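Long-range contact in gentamicin resistance protein (Enterococcus gallinarum, PDB 6CTZ), which confers resistance to gentamicin and related aminoglycosides, probably by transferring a phosphate from a guanosine nucleotide to the 2''-hydroxyl of the antibiotic: residues L159-R171 and G285-F297. The protein carries 2 engineered substitutions. Residues are numbered along the deposited sequence; the frame is centred on the assembly and turned at random. Where two conformers were deposited one is given.
Sequences LLDESLRDYLTLR and GIELLEEDKANNF. Unlike the reference sequence in segment 285-297: I286 (reference Leu). With KAN (kanamycin a), chain E.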
loop_
_atom_site.group_PDB
_atom_site.type_symbol
_atom_site.label_atom_id
_atom_site.label_comp_id
_atom_site.label_asym_id
_atom_site.label_seq_id
_atom_site.Cartn_x
_atom_site.Cartn_y
_atom_site.Cartn_z
ATOM N N LEU A 159 4.444 -24.657 -11.222
ATOM C CA LEU A 159 5.757 -24.473 -10.620
ATOM C C LEU A 159 5.876 -25.100 -9.237
ATOM O O LEU A 159 6.971 -25.097 -8.666
ATOM C CB LEU A 159 6.077 -22.976 -10.510
ATOM C CG LEU A 159 5.699 -22.051 -11.672
ATOM C CD1 LEU A 159 6.142 -20.626 -11.384
ATOM C CD2 LEU A 159 6.268 -22.531 -12.998
ATOM N N LEU A 160 4.774 -25.558 -8.663
ATOM C CA LEU A 160 4.790 -26.030 -7.302
ATOM C C LEU A 160 4.810 -27.528 -7.065
ATOM O O LEU A 160 4.285 -28.264 -7.829
ATOM C CB LEU A 160 3.582 -25.475 -6.513
ATOM C CG LEU A 160 3.157 -24.021 -6.720
ATOM C CD1 LEU A 160 1.939 -23.724 -5.883
ATOM C CD2 LEU A 160 4.291 -23.147 -6.271
ATOM N N ASP A 161 5.407 -27.877 -5.959
ATOM C CA ASP A 161 5.149 -29.207 -5.437
ATOM C C ASP A 161 3.661 -29.327 -5.153
ATOM O O ASP A 161 3.013 -28.373 -4.715
ATOM C CB ASP A 161 5.945 -29.434 -4.154
ATOM C CG ASP A 161 7.434 -29.498 -4.401
ATOM O OD1 ASP A 161 7.837 -29.983 -5.480
ATOM O OD2 ASP A 161 8.199 -29.062 -3.516
ATOM N N GLU A 162 3.103 -30.502 -5.446
ATOM C CA GLU A 162 1.667 -30.685 -5.252
ATOM C C GLU A 162 1.241 -30.408 -3.815
ATOM O O GLU A 162 0.106 -29.980 -3.582
ATOM C CB GLU A 162 1.237 -32.074 -5.719
ATOM C CG GLU A 162 1.310 -32.171 -7.228
ATOM C CD GLU A 162 1.121 -33.562 -7.783
ATOM O OE1 GLU A 162 0.915 -34.517 -7.001
ATOM O OE2 GLU A 162 1.194 -33.691 -9.026
ATOM N N SER A 163 2.132 -30.619 -2.844
ATOM C CA SER A 163 1.780 -30.329 -1.457
ATOM C C SER A 163 1.596 -28.831 -1.223
ATOM O O SER A 163 0.732 -28.421 -0.435
ATOM C CB SER A 163 2.854 -30.876 -0.524
ATOM O OG SER A 163 4.097 -30.259 -0.795
ATOM N N LEU A 164 2.375 -27.984 -1.891
ATOM C CA LEU A 164 2.235 -26.536 -1.769
ATOM C C LEU A 164 1.002 -26.120 -2.516
ATOM O O LEU A 164 0.328 -25.229 -2.065
ATOM C CB LEU A 164 3.479 -25.819 -2.224
ATOM C CG LEU A 164 3.469 -24.293 -2.030
ATOM C CD1 LEU A 164 3.232 -23.872 -0.585
ATOM C CD2 LEU A 164 4.805 -23.767 -2.491
ATOM N N ARG A 165 0.697 -26.758 -3.657
ATOM C CA ARG A 165 -0.566 -26.505 -4.345
ATOM C C ARG A 165 -1.751 -26.828 -3.443
ATOM O O ARG A 165 -2.715 -26.056 -3.375
ATOM C CB ARG A 165 -0.650 -27.322 -5.638
ATOM C CG ARG A 165 -1.937 -27.073 -6.417
ATOM C CD ARG A 165 -1.975 -27.876 -7.701
ATOM N NE ARG A 165 -2.205 -29.291 -7.449
ATOM C CZ ARG A 165 -1.925 -30.258 -8.317
ATOM N NH1 ARG A 165 -1.377 -29.968 -9.497
ATOM N NH2 ARG A 165 -2.174 -31.518 -7.998
ATOM N N ASP A 166 -1.690 -27.964 -2.739
ATOM C CA ASP A 166 -2.762 -28.330 -1.819
ATOM C C ASP A 166 -2.946 -27.269 -0.743
ATOM O O ASP A 166 -4.079 -26.937 -0.379
ATOM C CB ASP A 166 -2.466 -29.682 -1.163
ATOM C CG ASP A 166 -2.433 -30.837 -2.157
ATOM O OD1 ASP A 166 -2.948 -30.693 -3.287
ATOM O OD2 ASP A 166 -1.891 -31.902 -1.793
ATOM N N TYR A 167 -1.840 -26.733 -0.218
ATOM C CA TYR A 167 -1.913 -25.659 0.769
ATOM C C TYR A 167 -2.599 -24.425 0.195
ATOM O O TYR A 167 -3.499 -23.854 0.819
ATOM C CB TYR A 167 -0.507 -25.312 1.262
ATOM C CG TYR A 167 -0.423 -24.030 2.053
ATOM C CD1 TYR A 167 -0.848 -23.982 3.371
ATOM C CD2 TYR A 167 0.080 -22.862 1.480
ATOM C CE1 TYR A 167 -0.776 -22.804 4.106
ATOM C CE2 TYR A 167 0.156 -21.681 2.207
ATOM C CZ TYR A 167 -0.272 -21.661 3.522
ATOM O OH TYR A 167 -0.206 -20.501 4.254
ATOM N N LEU A 168 -2.194 -23.997 -1.002
ATOM C CA LEU A 168 -2.805 -22.810 -1.583
ATOM C C LEU A 168 -4.289 -23.012 -1.856
ATOM O O LEU A 168 -5.092 -22.102 -1.633
ATOM C CB LEU A 168 -2.063 -22.382 -2.847
ATOM C CG LEU A 168 -0.673 -21.786 -2.627
ATOM C CD1 LEU A 168 -0.076 -21.421 -3.966
ATOM C CD2 LEU A 168 -0.733 -20.560 -1.718
ATOM N N THR A 169 -4.678 -24.180 -2.368
ATOM C CA THR A 169 -6.098 -24.434 -2.590
ATOM C C THR A 169 -6.877 -24.363 -1.282
ATOM O O THR A 169 -7.986 -23.813 -1.235
ATOM C CB THR A 169 -6.280 -25.796 -3.252
ATOM O OG1 THR A 169 -5.610 -25.795 -4.517
ATOM C CG2 THR A 169 -7.759 -26.099 -3.454
ATOM N N LEU A 170 -6.303 -24.910 -0.206
ATOM C CA LEU A 170 -6.924 -24.831 1.112
ATOM C C LEU A 170 -7.121 -23.382 1.537
ATOM O O LEU A 170 -8.185 -23.015 2.046
ATOM C CB LEU A 170 -6.044 -25.556 2.129
ATOM C CG LEU A 170 -6.429 -25.390 3.602
ATOM C CD1 LEU A 170 -7.799 -25.987 3.905
ATOM C CD2 LEU A 170 -5.361 -25.992 4.491
ATOM N N ARG A 171 -6.098 -22.545 1.343
ATOM C CA ARG A 171 -6.191 -21.148 1.754
ATOM C C ARG A 171 -7.249 -20.406 0.947
ATOM O O ARG A 171 -8.058 -19.660 1.507
ATOM C CB ARG A 171 -4.826 -20.469 1.631
ATOM C CG ARG A 171 -3.732 -21.119 2.470
ATOM C CD ARG A 171 -3.949 -20.859 3.954
ATOM N NE ARG A 171 -3.495 -19.521 4.350
ATOM C CZ ARG A 171 -3.560 -19.047 5.592
ATOM N NH1 ARG A 171 -4.090 -19.780 6.570
ATOM N NH2 ARG A 171 -3.111 -17.828 5.861
ATOM N N GLY A 285 9.803 -15.609 -5.058
ATOM C CA GLY A 285 8.384 -15.724 -4.755
ATOM C C GLY A 285 7.978 -17.142 -4.403
ATOM O O GLY A 285 7.148 -17.359 -3.513
ATOM N N ILE A 286 8.557 -18.129 -5.093
ATOM C CA ILE A 286 8.311 -19.525 -4.738
ATOM C C ILE A 286 8.749 -19.785 -3.303
ATOM O O ILE A 286 8.050 -20.456 -2.532
ATOM C CB ILE A 286 9.013 -20.469 -5.734
ATOM C CG1 ILE A 286 8.446 -20.298 -7.148
ATOM C CG2 ILE A 286 8.881 -21.911 -5.281
ATOM C CD1 ILE A 286 7.099 -20.962 -7.365
ATOM N N GLU A 287 9.901 -19.235 -2.917
ATOM C CA GLU A 287 10.396 -19.411 -1.557
ATOM C C GLU A 287 9.478 -18.740 -0.541
ATOM O O GLU A 287 9.255 -19.278 0.550
ATOM C CB GLU A 287 11.818 -18.857 -1.458
ATOM C CG GLU A 287 12.615 -19.362 -0.268
ATOM C CD GLU A 287 14.087 -19.003 -0.368
ATOM O OE1 GLU A 287 14.830 -19.236 0.609
ATOM O OE2 GLU A 287 14.499 -18.487 -1.429
ATOM N N LEU A 288 8.940 -17.561 -0.876
ATOM C CA LEU A 288 8.025 -16.882 0.035
ATOM C C LEU A 288 6.745 -17.685 0.237
ATOM O O LEU A 288 6.176 -17.688 1.334
ATOM C CB LEU A 288 7.715 -15.481 -0.484
ATOM C CG LEU A 288 8.890 -14.511 -0.399
ATOM C CD1 LEU A 288 8.627 -13.257 -1.215
ATOM C CD2 LEU A 288 9.171 -14.160 1.059
ATOM N N LEU A 289 6.274 -18.365 -0.813
ATOM C CA LEU A 289 5.099 -19.222 -0.671
ATOM C C LEU A 289 5.384 -20.386 0.268
ATOM O O LEU A 289 4.556 -20.719 1.124
ATOM C CB LEU A 289 4.647 -19.736 -2.039
ATOM C CG LEU A 289 3.950 -18.754 -2.983
ATOM C CD1 LEU A 289 3.604 -19.445 -4.293
ATOM C CD2 LEU A 289 2.703 -18.180 -2.326
ATOM N N GLU A 290 6.550 -21.022 0.114
ATOM C CA GLU A 290 6.934 -22.097 1.025
ATOM C C GLU A 290 7.019 -21.598 2.462
ATOM O O GLU A 290 6.576 -22.281 3.391
ATOM C CB GLU A 290 8.263 -22.711 0.581
ATOM C CG GLU A 290 8.221 -23.335 -0.813
ATOM C CD GLU A 290 9.557 -23.919 -1.237
ATOM O OE1 GLU A 290 9.610 -25.128 -1.544
ATOM O OE2 GLU A 290 10.555 -23.170 -1.263
ATOM N N GLU A 291 7.562 -20.393 2.660
ATOM C CA GLU A 291 7.660 -19.836 4.007
ATOM C C GLU A 291 6.286 -19.503 4.580
ATOM O O GLU A 291 6.057 -19.662 5.784
ATOM C CB GLU A 291 8.560 -18.602 4.005
ATOM C CG GLU A 291 9.985 -18.898 3.568
ATOM C CD GLU A 291 10.895 -17.691 3.663
ATOM O OE1 GLU A 291 12.127 -17.884 3.766
ATOM O OE2 GLU A 291 10.385 -16.551 3.637
ATOM N N ASP A 292 5.363 -19.028 3.740
ATOM C CA ASP A 292 4.004 -18.759 4.203
ATOM C C ASP A 292 3.365 -20.023 4.774
ATOM O O ASP A 292 2.766 -19.998 5.858
ATOM C CB ASP A 292 3.171 -18.207 3.046
ATOM C CG ASP A 292 1.840 -17.647 3.498
ATOM O OD1 ASP A 292 1.827 -16.535 4.058
ATOM O OD2 ASP A 292 0.802 -18.306 3.276
ATOM N N LYS A 293 3.493 -21.146 4.059
ATOM C CA LYS A 293 2.944 -22.406 4.548
ATOM C C LYS A 293 3.625 -22.836 5.838
ATOM O O LYS A 293 2.959 -23.250 6.794
ATOM C CB LYS A 293 3.087 -23.483 3.473
ATOM C CG LYS A 293 2.638 -24.870 3.913
ATOM C CD LYS A 293 2.761 -25.868 2.769
ATOM C CE LYS A 293 2.216 -27.240 3.150
ATOM N NZ LYS A 293 3.049 -27.918 4.183
ATOM N N ALA A 294 4.956 -22.732 5.889
ATOM C CA ALA A 294 5.685 -23.157 7.079
ATOM C C ALA A 294 5.335 -22.294 8.284
ATOM O O ALA A 294 5.255 -22.795 9.412
ATOM C CB ALA A 294 7.189 -23.133 6.808
ATOM N N ASN A 295 5.109 -20.997 8.067
ATOM C CA ASN A 295 4.793 -20.110 9.182
ATOM C C ASN A 295 3.399 -20.365 9.740
ATOM O O ASN A 295 3.185 -20.228 10.950
ATOM C CB ASN A 295 4.927 -18.648 8.758
ATOM C CG ASN A 295 6.370 -18.233 8.540
ATOM O OD1 ASN A 295 7.298 -18.911 8.983
ATOM N ND2 ASN A 295 6.566 -17.110 7.861
ATOM N N ASN A 296 2.442 -20.735 8.890
ATOM C CA ASN A 296 1.067 -20.909 9.343
ATOM C C ASN A 296 0.785 -22.291 9.916
ATOM O O ASN A 296 -0.011 -22.409 10.855
ATOM C CB ASN A 296 0.086 -20.589 8.213
ATOM C CG ASN A 296 0.014 -19.105 7.917
ATOM O OD1 ASN A 296 0.033 -18.281 8.829
ATOM N ND2 ASN A 296 -0.056 -18.758 6.644
ATOM N N PHE A 297 1.408 -23.338 9.383
ATOM C CA PHE A 297 1.150 -24.693 9.862
ATOM C C PHE A 297 2.423 -25.424 10.270
ATOM O O PHE A 297 2.365 -26.589 10.657
ATOM C CB PHE A 297 0.400 -25.500 8.800
ATOM C CG PHE A 297 -0.949 -24.941 8.466
ATOM C CD1 PHE A 297 -1.834 -24.595 9.474
ATOM C CD2 PHE A 297 -1.327 -24.749 7.149
ATOM C CE1 PHE A 297 -3.073 -24.075 9.176
ATOM C CE2 PHE A 297 -2.564 -24.226 6.843
ATOM C CZ PHE A 297 -3.438 -23.884 7.857
HETATM C C1 KAN E . 6.605 -8.211 -1.088
HETATM C C2 KAN E . 6.471 -9.665 -0.635
HETATM C C3 KAN E . 7.279 -9.877 0.628
HETATM C C4 KAN E . 8.723 -9.525 0.309
HETATM C C5 KAN E . 8.842 -8.086 -0.184
HETATM C C6 KAN E . 10.272 -7.746 -0.592
HETATM C C7 KAN E . 3.964 -3.707 -0.179
HETATM C C8 KAN E . 4.370 -4.254 -1.545
HETATM C C9 KAN E . 4.721 -5.741 -1.433
HETATM C C10 KAN E . 5.811 -5.992 -0.390
HETATM C C11 KAN E . 5.415 -5.379 0.956
HETATM C C12 KAN E . 5.097 -3.894 0.821
HETATM C C13 KAN E . 3.509 -4.010 -3.803
HETATM C C14 KAN E . 2.596 -3.012 -4.498
HETATM C C15 KAN E . 1.142 -3.434 -4.265
HETATM C C16 KAN E . 0.940 -4.864 -4.754
HETATM C C17 KAN E . 1.954 -5.780 -4.097
HETATM C C18 KAN E . 1.834 -7.177 -4.685
HETATM N N1 KAN E . 10.290 -6.385 -1.097
HETATM N N2 KAN E . 6.469 -5.556 1.948
HETATM N N3 KAN E . 3.609 -2.295 -0.306
HETATM N N4 KAN E . 0.192 -2.550 -4.929
HETATM O O5 KAN E . 7.963 -7.800 -1.278
HETATM O O6 KAN E . 5.091 -9.946 -0.387
HETATM O O7 KAN E . 7.195 -11.238 1.065
HETATM O O8 KAN E . 9.512 -9.695 1.488
HETATM O O9 KAN E . 5.954 -7.387 -0.117
HETATM O O10 KAN E . 5.201 -6.208 -2.704
HETATM O O11 KAN E . 3.241 -4.036 -2.402
HETATM O O12 KAN E . 3.267 -5.305 -4.346
HETATM O O13 KAN E . 2.883 -1.711 -3.980
HETATM O O14 KAN E . -0.372 -5.357 -4.431
HETATM O O15 KAN E . 2.790 -8.036 -4.055
HETATM O O HOH W 1 7.531 -26.639 -1.904
#
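Y167 reaches across to the helix 285-296 and ends in two hydrogen bonds. Its OH gives its proton to D292 OD2 at 2.6 Å, meeting the carboxylate from above its plane, and accepts from N296 ND2 at 3.0 Å in a nearly straight bond. A phenol suits this place because one oxygen can donate and accept at the tip of a greasy ring. D292 and N296, one helical turn apart, present both partners, and D292 OD2 also binds T263 of helix 251-276. R171 bends over the other side of the phenol, CG against the ring face, while its guanidinium bonds T263 and S259; its charge, near D292, would favour the ionised carboxylate.

K293 covers the opposite face of the Y167 ring, with CB 3.6 Å from the centroid in a CH-pi contact. With CG anti to the backbone N (chi1 176°), its extended methylenes run back along the tyrosine while the amine leads away; lysine fits because its long apolar stem can line a ring and still carry the charge outward. F297, the C-terminal residue, meets the ring's edge rim to rim, planes 82° apart.

Both helices belong to the helical C-terminal lobe of this kinase-like phosphotransferase fold, where their axes cross at 66°; from another side of helix 285-296, L288 touches kanamycin.

Leucines and an isoleucine make up most of the remaining apolar packing. L164, forked at its end, serves two neighbours: CD2 lies 3.8 Å from E290 CG, CD1 against K293 CD. L160 CD2 packs 3.7 Å from I286 CD1, I286 being leucine in the reference sequence, and L289 CD1 touches both L160 CD2 and L168 CD1.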